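PDB 4ONY: extracellular solute-binding protein family 5 from Brucella melitensis, which probably binds peptides or related solutes in the periplasm and hands them to an ABC transporter for import. Local coordinates for residues F96-L101 with F181-A186; Q353-G358 with G487-S492; S359-V364 with D539-V544; A377-A382 with D525-A530; E385-G390 with V550-D555. One frame throughout, in Å; residues are numbered along the deposited sequence.

Contact 1: F96-L101 with F181-A186; sequences FTLYSL and FPMLIA
Phe96 and Met183 are brought together by their torsions: the ring of Phe96 is thrown away from its own backbone N (chi1 -162°), while the thioether chain of Met183 bends at chi2 (-61°) and chi3, which turns its methyl over that ring. The two side chains come from opposite directions. Met183 CE stands 3.9 Å from the Phe96 ring centroid, 24° off the ring normal, which is the geometry of a CH-pi contact displaced toward the rim. Its nearest ring atom is Phe96 CE1, at 3.6 Å from Met183 CE, and the base of the same side chain also takes part, with Met183 CB 3.6 Å from Phe96 CZ. The sulfur lies higher above the same face, Met183 SD being 5.1 Å from the Phe96 centroid, so this is a long Met-aromatic contact in which the methyl does the closer touching. A helix packed on the face of a beta sheet accounts for the pattern. Phe96 and Leu98, two residues apart, point at helix 181-187, whereas Thr97 between them points away; on the helix, Met183 and Ala186 are one turn apart. Leu98 supplies the second touching point, its CD1 lying 3.6 Å from Ala186 CB and 3.8 Å from the carbonyl oxygen Met183 O. The helix also reaches two of the strands that pair with 97-108: Met183 and Ala186 rest on Leu19 of strand 18-20, and Ala186 both packs on Met88 of strand 88-90 and shares a backbone hydrogen bond with it.

Contact 2: Q353-G358 with G487-S492; sequences QSFWEG and GALASS
Phe355 and Trp356 are neighbours in the chain, and both present ring edges to segment 487-492. Each ring lies beside its own backbone N, opposite the carbonyl carbon (chi1 -67° for Phe355). The Phe355 ring meets Leu489 near its own plane, with Phe355 CD1 3.8 Å from Leu489 CD1. The indole of Trp356 is turned so that a backbone oxygen lies in its plane, at the five-membered end: Ser492 O is 3.3 Å from Trp356 CD1. Between these points Ser491 approaches more loosely, its CB 4.3 Å from Phe355 O. The loop bearing the rings is braced from within. Ser354 OG accepts from Trp356 N at 2.9 Å with an N-H...O angle of 164°, an ST turn, and Glu357 OE1 takes two backbone donors, Gln353 N from above the carboxylate plane at 2.8 Å and Ser354 N nearly in line with the C-O bond at 3.2 Å. Farther out, Trp503 and Tyr557 both make edge-to-face contacts with Phe355, and Trp356 packs on Val544 and Leu547 of helix 537-553. Strand 484-489, which delivers Leu489, runs between strands 310-315 and 435-440 of the mixed sheet, so the loop bridges the end of that strand and the helix.

Contact 3: S359-V364 with D539-V544; sequences SQLSSV and DFVSAV
Leu361 packs against Val541 and Val544 from a run of turns laid beside helix 537-553: a type I beta turn from Ser359 to Ser362, overlapped by an ST turn in which Ser359 OG accepts from Leu361 N at 3.1 Å. A second ST turn follows at once, Ser362 OG accepting from Val364 N. The tight part is apolar. The Leu361 side chain is extended (chi2 180°) and crosses the two valines obliquely, with its branches shared between successive turns of the helix. Its CD2 lies 3.8 Å from Val541 CG2, and its CB lies 3.9 Å from Val544 CG1, a methyl that is also 4.1 Å from Leu361 CD1. Behind Val544, its other methyl, CG2, stands 3.8 Å above the plane of the Phe540 ring, toward the rim. The solvent side is looser. Gln360 is exposed, and its side chain approaches the helix no closer than 5.2 Å, so the residue touches through its backbone. Its carbonyl oxygen accepts a hydrogen bond from Arg545 NH2, one turn along the helix from Val541, and the same Gln360 O lies 3.8 Å from Val541 CG1.

Contact 4: A377-A382 with D525-A530; sequences APFPGA and DAMIEA
Phe379 and Ala526 make the principal apolar contact. The methyl of Ala526 sits at the far end of the Phe379 ring, at 3.6 Å from both CE2 and CZ, and meets it at a slant. Met527, the next residue of the helix, adds a more distant touch: its CE is 4.2 Å from Phe379 CE2. With chi1 at -56° the phenylalanine ring lies beside its own backbone N and opposite the carbonyl carbon, and one of its faces carries Pro378 CB, 3.9 Å above the plane and toward the rim. The closest pair of CA atoms, those of Phe379 and Ala526, is 9.4 Å apart, and the ring spans most of that gap. Backbone bonding shapes each partner separately. The loop closes a type I beta turn through Ala382 N to Phe379 O at 3.1 Å, and its two corner residues, Pro380 and Gly381, are modelled in two conformations, which is consistent with mobility at the tip. By contrast, the helix is regular here, with Ala530 N to Ala526 O at 3.0 Å. Polar side chains contribute from outside the pair: Asp525 OD2 is hydrogen-bonded to Ser505 OG. The Phe379 ring extends its packing to Pro522 and Ala523 at the start of helix 522-533, and that helix has neighbours on its buried side, with Ile528 on helix 499-503, Met527 on Ala546 and Leu547 of helix 537-553, and Met527 again on Leu375 and Leu376 of helix 370-376.

Contact 5: E385-G390 with V550-D555; sequences EDVMNG and VLISGD
Val387 sits with its branched end around the hydroxyl of Ser553. The serine oxygen lies 3.6 Å from Val387 CB and 3.7 Å from each of CG1 and CG2, so OG rests against all three carbons of the branch rather than against one methyl. The second branch has another partner, Val387 CG2 being 3.8 Å from Ile552 CG2. With chi1 at 174°, Val387 puts CG1 opposite its backbone N and leaves CG2 for Ile552. The buried serine hydroxyl is satisfied elsewhere: its OG is hydrogen-bonded to Arg549 O, one turn back in its own helix, and also to the backbone N of Arg384, just ahead of the first segment; the chi1 of -64°, which puts OG beside the backbone N, suits the intrahelical bond. Arg549 returns across the contact, NH1 meeting Val387 O, while the Arg384 side chain joins the two segments by salt bridges from NE to Asp386 OD1 and from NH1 to Asp555 OD2. Next come the helix ends. Gly390 leaves helical angles with positive phi, 75°, and Asp555 does the same after helix 537-553, where Asp555 N is bonded to Ile552 O at 3.2 Å. The short helix 385-389 thus lies against the C-terminal end of the long helix 537-553, with Trp392 packing on Val387 from the following loop and helix 370-376 touching both through Leu376, which meets Met388 and Val550.

From the N terminus, contact 1 closes first, pinning helix 181-187 to the sheet built round strand 97-108, and it is complete before any other contact opens. The remaining four open in order between residues 353 and 390, but close in a different one: contact 2 at strand 484-489, contact 4 at helix 522-533, and contacts 3 and 5 along helix 537-553. Contact 4 is therefore nested within contact 3, contact 2 crosses contacts 3, 4 and 5, and contact 5 also crosses 3 and 4. Together these four tie one long connecting region to the mixed sheet and to two successive helices, with centres 12 to 20 Å apart.

Contact 1: F96-L101 with F181-A186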
# COMPACT_ATOMS: atom_id res chain seq x y z
N PHE A 96 -3.99 -3.24 -12.14
CA PHE A 96 -3.93 -4.63 -11.70
C PHE A 96 -3.96 -5.56 -12.92
O PHE A 96 -5.00 -6.18 -13.24
CB PHE A 96 -5.10 -4.93 -10.75
CG PHE A 96 -4.93 -6.17 -9.89
CD1 PHE A 96 -3.84 -7.06 -10.04
CD2 PHE A 96 -5.86 -6.45 -8.89
CE1 PHE A 96 -3.73 -8.19 -9.19
CE2 PHE A 96 -5.73 -7.56 -8.06
CZ PHE A 96 -4.66 -8.41 -8.21
N THR A 97 -2.81 -5.68 -13.57
CA THR A 97 -2.61 -6.59 -14.70
C THR A 97 -1.35 -7.43 -14.48
O THR A 97 -0.30 -6.91 -14.11
CB THR A 97 -2.49 -5.84 -16.01
OG1 THR A 97 -3.66 -5.03 -16.22
CG2 THR A 97 -2.34 -6.84 -17.20
N LEU A 98 -1.48 -8.72 -14.73
CA LEU A 98 -0.39 -9.70 -14.68
C LEU A 98 -0.01 -10.18 -16.07
O LEU A 98 -0.88 -10.36 -16.93
CB LEU A 98 -0.87 -10.90 -13.89
CG LEU A 98 -1.47 -10.63 -12.48
CD1 LEU A 98 -1.99 -11.90 -11.86
CD2 LEU A 98 -0.41 -10.02 -11.59
N TYR A 99 1.28 -10.42 -16.30
CA TYR A 99 1.80 -10.95 -17.56
C TYR A 99 2.56 -12.26 -17.29
O TYR A 99 2.80 -12.62 -16.12
CB TYR A 99 2.70 -9.92 -18.28
CG TYR A 99 1.93 -8.72 -18.76
CD1 TYR A 99 1.28 -8.75 -19.97
CD2 TYR A 99 1.79 -7.57 -17.95
CE1 TYR A 99 0.49 -7.69 -20.40
CE2 TYR A 99 1.04 -6.51 -18.37
CZ TYR A 99 0.35 -6.58 -19.60
OH TYR A 99 -0.45 -5.53 -20.06
N SER A 100 2.90 -12.97 -18.36
CA SER A 100 3.52 -14.30 -18.27
C SER A 100 4.84 -14.30 -17.45
O SER A 100 5.63 -13.36 -17.51
CB SER A 100 3.78 -14.85 -19.66
OG SER A 100 2.53 -15.02 -20.34
N LEU A 101 5.01 -15.30 -16.61
CA LEU A 101 6.33 -15.54 -15.94
C LEU A 101 6.51 -17.06 -15.94
O LEU A 101 6.68 -17.64 -17.04
CB LEU A 101 6.39 -14.90 -14.57
CG LEU A 101 7.75 -14.92 -13.87
CD1 LEU A 101 8.76 -14.13 -14.69
CD2 LEU A 101 7.64 -14.37 -12.43
N PHE A 181 -10.12 -13.76 -6.78
CA PHE A 181 -9.34 -14.91 -6.33
C PHE A 181 -8.36 -15.50 -7.36
O PHE A 181 -7.21 -15.82 -7.02
CB PHE A 181 -10.23 -16.04 -5.79
CG PHE A 181 -9.45 -17.07 -5.00
CD1 PHE A 181 -8.80 -16.70 -3.86
CD2 PHE A 181 -9.28 -18.35 -5.48
CE1 PHE A 181 -8.06 -17.61 -3.13
CE2 PHE A 181 -8.52 -19.28 -4.78
CZ PHE A 181 -7.92 -18.90 -3.58
N PRO A 182 -8.76 -15.64 -8.62
CA PRO A 182 -7.78 -16.15 -9.56
C PRO A 182 -6.57 -15.27 -9.70
O PRO A 182 -5.49 -15.79 -9.96
CB PRO A 182 -8.54 -16.22 -10.89
CG PRO A 182 -9.97 -16.27 -10.50
CD PRO A 182 -10.08 -15.49 -9.23
N MET A 183 -6.73 -13.95 -9.53
CA MET A 183 -5.58 -13.06 -9.48
C MET A 183 -4.57 -13.46 -8.39
O MET A 183 -3.36 -13.25 -8.55
CB MET A 183 -5.97 -11.59 -9.23
CG MET A 183 -7.08 -11.04 -10.14
SD MET A 183 -6.68 -11.05 -11.89
CE MET A 183 -5.35 -9.85 -11.93
N LEU A 184 -5.06 -14.00 -7.27
CA LEU A 184 -4.21 -14.30 -6.12
C LEU A 184 -3.45 -15.61 -6.37
O LEU A 184 -2.30 -15.77 -5.96
CB LEU A 184 -5.05 -14.39 -4.85
CG LEU A 184 -5.88 -13.16 -4.50
CD1 LEU A 184 -6.63 -13.32 -3.19
CD2 LEU A 184 -4.95 -11.95 -4.39
N ILE A 185 -4.11 -16.55 -7.07
CA ILE A 185 -3.46 -17.79 -7.49
C ILE A 185 -2.30 -17.44 -8.46
O ILE A 185 -1.15 -17.94 -8.31
CB ILE A 185 -4.47 -18.76 -8.17
CG1 ILE A 185 -5.56 -19.20 -7.20
CG2 ILE A 185 -3.75 -19.97 -8.73
CD1 ILE A 185 -5.09 -20.03 -6.02
N ALA A 186 -2.59 -16.55 -9.40
CA ALA A 186 -1.64 -16.19 -10.46
C ALA A 186 -0.46 -15.35 -9.97
O ALA A 186 0.70 -15.59 -10.35
CB ALA A 186 -2.36 -15.47 -11.61

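Contact 2: Q353-G358 with G487-S492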
# COMPACT_ATOMS: atom_id res chain seq x y z
N GLN A 353 -6.72 15.21 0.64
CA GLN A 353 -8.15 15.51 0.55
C GLN A 353 -9.06 14.25 0.36
O GLN A 353 -10.18 14.29 0.76
CB GLN A 353 -8.40 16.45 -0.63
CG GLN A 353 -7.56 17.71 -0.65
CD GLN A 353 -7.95 18.60 -1.80
OE1 GLN A 353 -9.00 19.19 -1.82
NE2 GLN A 353 -7.14 18.60 -2.81
N SER A 354 -8.57 13.21 -0.31
CA SER A 354 -9.33 12.03 -0.70
C SER A 354 -8.74 10.79 -0.02
O SER A 354 -7.53 10.76 0.24
CB SER A 354 -9.18 11.85 -2.21
OG SER A 354 -9.71 10.62 -2.70
N PHE A 355 -9.57 9.77 0.14
CA PHE A 355 -9.10 8.47 0.57
C PHE A 355 -8.39 7.71 -0.56
O PHE A 355 -7.84 6.66 -0.30
CB PHE A 355 -10.27 7.67 1.14
CG PHE A 355 -10.80 8.25 2.43
CD1 PHE A 355 -10.26 7.88 3.62
CD2 PHE A 355 -11.79 9.18 2.43
CE1 PHE A 355 -10.71 8.41 4.80
CE2 PHE A 355 -12.26 9.74 3.61
CZ PHE A 355 -11.72 9.34 4.80
N TRP A 356 -8.38 8.25 -1.80
CA TRP A 356 -7.55 7.71 -2.87
C TRP A 356 -6.72 8.87 -3.46
O TRP A 356 -6.52 8.98 -4.66
CB TRP A 356 -8.39 6.95 -3.93
CG TRP A 356 -8.84 5.62 -3.37
CD1 TRP A 356 -8.16 4.43 -3.42
CD2 TRP A 356 -10.00 5.38 -2.58
NE1 TRP A 356 -8.83 3.45 -2.71
CE2 TRP A 356 -9.97 4.00 -2.18
CE3 TRP A 356 -11.07 6.18 -2.16
CZ2 TRP A 356 -10.95 3.42 -1.41
CZ3 TRP A 356 -12.06 5.60 -1.39
CH2 TRP A 356 -12.00 4.23 -1.01
N GLU A 357 -6.21 9.70 -2.56
CA GLU A 357 -5.43 10.89 -2.87
C GLU A 357 -4.37 10.67 -3.95
O GLU A 357 -3.52 9.79 -3.84
CB GLU A 357 -4.74 11.38 -1.60
CG GLU A 357 -3.88 12.64 -1.73
CD GLU A 357 -4.66 13.87 -2.16
OE1 GLU A 357 -5.83 14.01 -1.78
OE2 GLU A 357 -4.10 14.71 -2.89
N GLY A 358 -4.39 11.55 -4.93
CA GLY A 358 -3.39 11.60 -5.98
C GLY A 358 -3.61 10.60 -7.09
O GLY A 358 -2.74 10.49 -7.98
N GLY A 487 -4.91 8.16 12.50
CA GLY A 487 -5.07 6.89 11.77
C GLY A 487 -4.46 6.95 10.39
O GLY A 487 -4.43 8.01 9.77
N ALA A 488 -3.96 5.82 9.93
CA ALA A 488 -3.34 5.67 8.61
C ALA A 488 -4.09 4.57 7.83
O ALA A 488 -4.63 3.65 8.44
CB ALA A 488 -1.89 5.27 8.76
N LEU A 489 -4.17 4.68 6.52
CA LEU A 489 -4.71 3.58 5.70
C LEU A 489 -3.75 3.23 4.61
O LEU A 489 -3.21 4.13 3.97
CB LEU A 489 -6.02 4.01 5.03
CG LEU A 489 -7.17 4.32 5.97
CD1 LEU A 489 -8.24 4.99 5.16
CD2 LEU A 489 -7.69 3.07 6.65
N ALA A 490 -3.58 1.95 4.35
CA ALA A 490 -2.72 1.48 3.23
C ALA A 490 -3.58 1.44 1.98
O ALA A 490 -4.49 0.60 1.86
CB ALA A 490 -2.18 0.10 3.54
N SER A 491 -3.36 2.40 1.08
CA SER A 491 -4.26 2.62 -0.03
C SER A 491 -3.73 1.89 -1.23
O SER A 491 -2.53 1.62 -1.32
CB SER A 491 -4.38 4.11 -0.34
OG SER A 491 -3.10 4.59 -0.77
N SER A 492 -4.60 1.64 -2.20
CA SER A 492 -4.15 1.10 -3.46
C SER A 492 -5.10 1.43 -4.58
O SER A 492 -6.18 1.98 -4.37
CB SER A 492 -3.93 -0.41 -3.38
OG SER A 492 -5.12 -1.14 -3.68

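Contact 3: S359-V364 with D539-V544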
# COMPACT_ATOMS: atom_id res chain seq x y z
N SER A 359 -4.71 9.84 -7.05
CA SER A 359 -4.96 8.84 -8.07
C SER A 359 -6.22 9.16 -8.85
O SER A 359 -7.02 9.99 -8.45
CB SER A 359 -5.09 7.44 -7.44
OG SER A 359 -6.33 7.27 -6.75
N GLN A 360 -6.44 8.41 -9.91
CA GLN A 360 -7.69 8.49 -10.65
C GLN A 360 -8.92 8.09 -9.81
O GLN A 360 -10.03 8.43 -10.21
CB GLN A 360 -7.65 7.59 -11.90
CG GLN A 360 -6.84 8.18 -13.04
CD GLN A 360 -7.46 9.44 -13.65
OE1 GLN A 360 -8.66 9.47 -13.99
NE2 GLN A 360 -6.68 10.49 -13.76
N LEU A 361 -8.74 7.34 -8.72
CA LEU A 361 -9.85 6.94 -7.86
C LEU A 361 -10.35 8.04 -6.92
O LEU A 361 -11.36 7.88 -6.28
CB LEU A 361 -9.48 5.69 -7.06
CG LEU A 361 -9.10 4.45 -7.92
CD1 LEU A 361 -8.74 3.25 -7.04
CD2 LEU A 361 -10.21 4.04 -8.85
N SER A 362 -9.62 9.15 -6.80
CA SER A 362 -10.07 10.27 -6.01
C SER A 362 -11.27 10.95 -6.64
O SER A 362 -11.25 11.24 -7.85
CB SER A 362 -8.95 11.33 -5.90
OG SER A 362 -9.42 12.50 -5.26
N SER A 363 -12.27 11.28 -5.82
CA SER A 363 -13.44 12.01 -6.28
C SER A 363 -13.27 13.52 -6.29
O SER A 363 -14.14 14.27 -6.84
CB SER A 363 -14.64 11.70 -5.39
OG SER A 363 -14.42 12.20 -4.07
N VAL A 364 -12.20 14.00 -5.66
CA VAL A 364 -12.05 15.45 -5.40
C VAL A 364 -11.83 16.24 -6.70
O VAL A 364 -11.04 15.87 -7.54
CB VAL A 364 -10.91 15.67 -4.39
CG1 VAL A 364 -10.63 17.15 -4.18
CG2 VAL A 364 -11.29 15.00 -3.08
N ASP A 539 -16.63 1.30 -14.64
CA ASP A 539 -17.56 1.07 -13.55
C ASP A 539 -16.87 1.03 -12.20
O ASP A 539 -17.45 1.47 -11.23
CB ASP A 539 -18.36 -0.21 -13.73
CG ASP A 539 -19.33 -0.13 -14.86
OD1 ASP A 539 -19.49 0.99 -15.42
OD2 ASP A 539 -19.94 -1.18 -15.17
N PHE A 540 -15.68 0.45 -12.17
CA PHE A 540 -14.93 0.34 -10.94
C PHE A 540 -14.50 1.74 -10.45
O PHE A 540 -14.67 2.07 -9.25
CB PHE A 540 -13.74 -0.58 -11.13
CG PHE A 540 -12.92 -0.80 -9.89
CD1 PHE A 540 -13.39 -1.59 -8.86
CD2 PHE A 540 -11.68 -0.21 -9.75
CE1 PHE A 540 -12.65 -1.82 -7.71
CE2 PHE A 540 -10.90 -0.46 -8.61
CZ PHE A 540 -11.39 -1.24 -7.57
N VAL A 541 -13.92 2.53 -11.32
CA VAL A 541 -13.51 3.86 -10.97
C VAL A 541 -14.71 4.68 -10.46
O VAL A 541 -14.60 5.42 -9.48
CB VAL A 541 -12.81 4.57 -12.13
CG1 VAL A 541 -12.60 6.06 -11.82
CG2 VAL A 541 -11.46 3.92 -12.45
N SER A 542 -15.84 4.53 -11.12
CA SER A 542 -17.01 5.26 -10.71
C SER A 542 -17.43 4.84 -9.30
O SER A 542 -17.76 5.68 -8.45
CB SER A 542 -18.14 5.03 -11.70
OG SER A 542 -17.85 5.68 -12.92
N ALA A 543 -17.43 3.54 -9.05
CA ALA A 543 -17.89 3.04 -7.74
C ALA A 543 -16.97 3.47 -6.62
O ALA A 543 -17.42 3.80 -5.52
CB ALA A 543 -18.05 1.52 -7.77
N VAL A 544 -15.66 3.46 -6.88
CA VAL A 544 -14.72 3.87 -5.85
C VAL A 544 -14.83 5.36 -5.56
O VAL A 544 -14.78 5.79 -4.40
CB VAL A 544 -13.27 3.51 -6.21
CG1 VAL A 544 -12.33 3.98 -5.11
CG2 VAL A 544 -13.09 1.98 -6.35

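Contact 4: A377-A382 with D525-A530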
# COMPACT_ATOMS: atom_id res chain seq x y z
N ALA A 377 -28.29 7.59 -5.82
CA ALA A 377 -29.67 8.09 -5.77
C ALA A 377 -30.52 7.46 -4.64
O ALA A 377 -31.33 8.12 -4.03
CB ALA A 377 -30.34 7.85 -7.12
N PRO A 378 -30.31 6.19 -4.32
CA PRO A 378 -31.08 5.64 -3.21
C PRO A 378 -30.65 6.14 -1.81
O PRO A 378 -31.29 5.77 -0.83
CB PRO A 378 -30.78 4.13 -3.29
CG PRO A 378 -30.43 3.91 -4.72
CD PRO A 378 -29.61 5.13 -5.05
N PHE A 379 -29.61 6.98 -1.72
CA PHE A 379 -29.07 7.39 -0.45
C PHE A 379 -29.01 8.89 -0.41
O PHE A 379 -27.93 9.47 -0.37
CB PHE A 379 -27.68 6.76 -0.24
CG PHE A 379 -27.70 5.27 -0.35
CD1 PHE A 379 -28.24 4.49 0.71
CD2 PHE A 379 -27.27 4.64 -1.51
CE1 PHE A 379 -28.30 3.13 0.58
CE2 PHE A 379 -27.34 3.28 -1.64
CZ PHE A 379 -27.84 2.53 -0.59
N PRO A 380 -30.17 9.56 -0.42
CA PRO A 380 -30.17 11.00 -0.71
C PRO A 380 -29.36 11.92 0.22
O PRO A 380 -28.94 13.00 -0.21
CB PRO A 380 -31.68 11.37 -0.67
CG PRO A 380 -32.34 10.25 0.08
CD PRO A 380 -31.53 9.01 -0.23
N GLY A 381 -29.16 11.53 1.47
CA GLY A 381 -28.41 12.38 2.39
C GLY A 381 -26.90 12.15 2.47
O GLY A 381 -26.18 12.91 3.15
N ALA A 382 -26.42 11.13 1.76
CA ALA A 382 -25.13 10.51 1.98
C ALA A 382 -23.93 11.32 1.49
O ALA A 382 -22.83 11.17 2.04
CB ALA A 382 -25.11 9.14 1.36
N ASP A 525 -21.87 0.72 2.71
CA ASP A 525 -21.95 -0.70 2.37
C ASP A 525 -22.29 -0.89 0.90
O ASP A 525 -21.70 -1.74 0.23
CB ASP A 525 -22.95 -1.43 3.23
CG ASP A 525 -22.56 -1.45 4.73
OD1 ASP A 525 -21.47 -1.08 5.14
OD2 ASP A 525 -23.41 -1.83 5.54
N ALA A 526 -23.25 -0.11 0.40
CA ALA A 526 -23.67 -0.24 -1.00
C ALA A 526 -22.56 0.13 -2.01
O ALA A 526 -22.44 -0.50 -3.06
CB ALA A 526 -24.90 0.62 -1.27
N MET A 527 -21.74 1.14 -1.69
CA MET A 527 -20.63 1.49 -2.60
C MET A 527 -19.53 0.41 -2.60
O MET A 527 -18.93 0.16 -3.62
CB MET A 527 -20.05 2.88 -2.27
CG MET A 527 -21.03 4.04 -2.47
SD MET A 527 -22.04 4.08 -3.97
CE MET A 527 -23.52 3.25 -3.43
N ILE A 528 -19.30 -0.23 -1.46
CA ILE A 528 -18.35 -1.35 -1.38
C ILE A 528 -18.90 -2.52 -2.26
O ILE A 528 -18.13 -3.14 -3.05
CB ILE A 528 -18.08 -1.82 0.05
CG1 ILE A 528 -17.37 -0.73 0.84
CG2 ILE A 528 -17.22 -3.11 0.07
CD1 ILE A 528 -17.33 -1.00 2.35
N GLU A 529 -20.18 -2.79 -2.13
CA GLU A 529 -20.78 -3.83 -2.99
C GLU A 529 -20.59 -3.50 -4.46
O GLU A 529 -20.24 -4.36 -5.24
CB GLU A 529 -22.27 -4.02 -2.70
CG GLU A 529 -22.53 -4.58 -1.32
CD GLU A 529 -23.97 -4.47 -0.88
OE1 GLU A 529 -24.86 -4.47 -1.80
OE2 GLU A 529 -24.18 -4.43 0.37
N ALA A 530 -20.82 -2.23 -4.83
CA ALA A 530 -20.71 -1.81 -6.20
C ALA A 530 -19.28 -1.94 -6.71
O ALA A 530 -19.08 -2.40 -7.81
CB ALA A 530 -21.19 -0.38 -6.36

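Contact 5: E385-G390 with V550-D555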
# COMPACT_ATOMS: atom_id res chain seq x y z
N GLU A 385 -23.64 18.25 -1.20
CA GLU A 385 -23.69 18.87 -2.50
C GLU A 385 -22.29 19.28 -3.03
O GLU A 385 -21.98 19.05 -4.22
CB GLU A 385 -24.61 20.11 -2.49
CG GLU A 385 -24.61 20.82 -3.82
CD GLU A 385 -25.56 22.02 -3.90
OE1 GLU A 385 -25.28 23.09 -3.28
OE2 GLU A 385 -26.53 21.90 -4.65
N ASP A 386 -21.48 19.94 -2.20
CA ASP A 386 -20.13 20.36 -2.68
C ASP A 386 -19.24 19.16 -3.05
O ASP A 386 -18.50 19.19 -4.02
CB ASP A 386 -19.41 21.36 -1.72
CG ASP A 386 -19.21 20.82 -0.27
OD1 ASP A 386 -19.61 19.67 0.10
OD2 ASP A 386 -18.63 21.60 0.52
N VAL A 387 -19.39 18.08 -2.32
CA VAL A 387 -18.60 16.87 -2.62
C VAL A 387 -19.13 16.21 -3.90
O VAL A 387 -18.34 15.70 -4.69
CB VAL A 387 -18.62 15.88 -1.43
CG1 VAL A 387 -17.94 14.56 -1.76
CG2 VAL A 387 -17.94 16.50 -0.21
N MET A 388 -20.43 16.21 -4.09
CA MET A 388 -21.04 15.60 -5.26
C MET A 388 -20.67 16.36 -6.53
O MET A 388 -20.43 15.73 -7.58
CB MET A 388 -22.55 15.56 -5.11
CG MET A 388 -23.32 14.87 -6.24
SD MET A 388 -23.24 13.09 -6.02
CE MET A 388 -24.56 12.92 -4.81
N ASN A 389 -20.59 17.69 -6.45
CA ASN A 389 -20.29 18.53 -7.63
C ASN A 389 -18.80 18.77 -7.86
O ASN A 389 -18.42 19.38 -8.84
CB ASN A 389 -21.10 19.86 -7.69
CG ASN A 389 -20.76 20.86 -6.57
OD1 ASN A 389 -19.67 20.86 -6.03
ND2 ASN A 389 -21.70 21.75 -6.29
N GLY A 390 -17.95 18.25 -6.98
CA GLY A 390 -16.50 18.40 -7.14
C GLY A 390 -15.97 19.81 -6.83
O GLY A 390 -14.92 20.22 -7.36
N VAL A 550 -18.86 9.49 -0.26
CA VAL A 550 -19.62 9.21 0.95
C VAL A 550 -18.76 9.35 2.22
O VAL A 550 -19.24 9.88 3.25
CB VAL A 550 -20.25 7.80 0.90
CG1 VAL A 550 -20.94 7.49 2.24
CG2 VAL A 550 -21.22 7.67 -0.28
N LEU A 551 -17.52 8.86 2.14
CA LEU A 551 -16.63 8.88 3.25
C LEU A 551 -16.19 10.30 3.62
O LEU A 551 -16.21 10.68 4.81
CB LEU A 551 -15.41 7.99 2.98
CG LEU A 551 -15.62 6.50 2.86
CD1 LEU A 551 -14.33 5.80 2.43
CD2 LEU A 551 -16.11 5.89 4.18
N ILE A 552 -15.86 11.09 2.62
CA ILE A 552 -15.55 12.50 2.82
C ILE A 552 -16.75 13.23 3.45
O ILE A 552 -16.57 14.08 4.35
CB ILE A 552 -15.20 13.20 1.51
CG1 ILE A 552 -13.85 12.70 0.98
CG2 ILE A 552 -15.14 14.73 1.70
CD1 ILE A 552 -13.63 12.98 -0.51
N SER A 553 -17.97 12.91 2.98
CA SER A 553 -19.20 13.58 3.40
C SER A 553 -19.61 13.21 4.83
O SER A 553 -20.44 13.88 5.42
CB SER A 553 -20.34 13.29 2.44
OG SER A 553 -20.07 13.82 1.15
N GLY A 554 -19.01 12.16 5.38
CA GLY A 554 -19.23 11.79 6.75
C GLY A 554 -18.29 12.45 7.76
O GLY A 554 -18.49 12.31 8.95
N ASP A 555 -17.25 13.13 7.28
CA ASP A 555 -16.20 13.66 8.17
C ASP A 555 -15.81 12.64 9.27
O ASP A 555 -15.82 12.93 10.48
CB ASP A 555 -16.60 15.02 8.74
CG ASP A 555 -16.66 16.08 7.67
OD1 ASP A 555 -15.58 16.66 7.35
OD2 ASP A 555 -17.76 16.32 7.14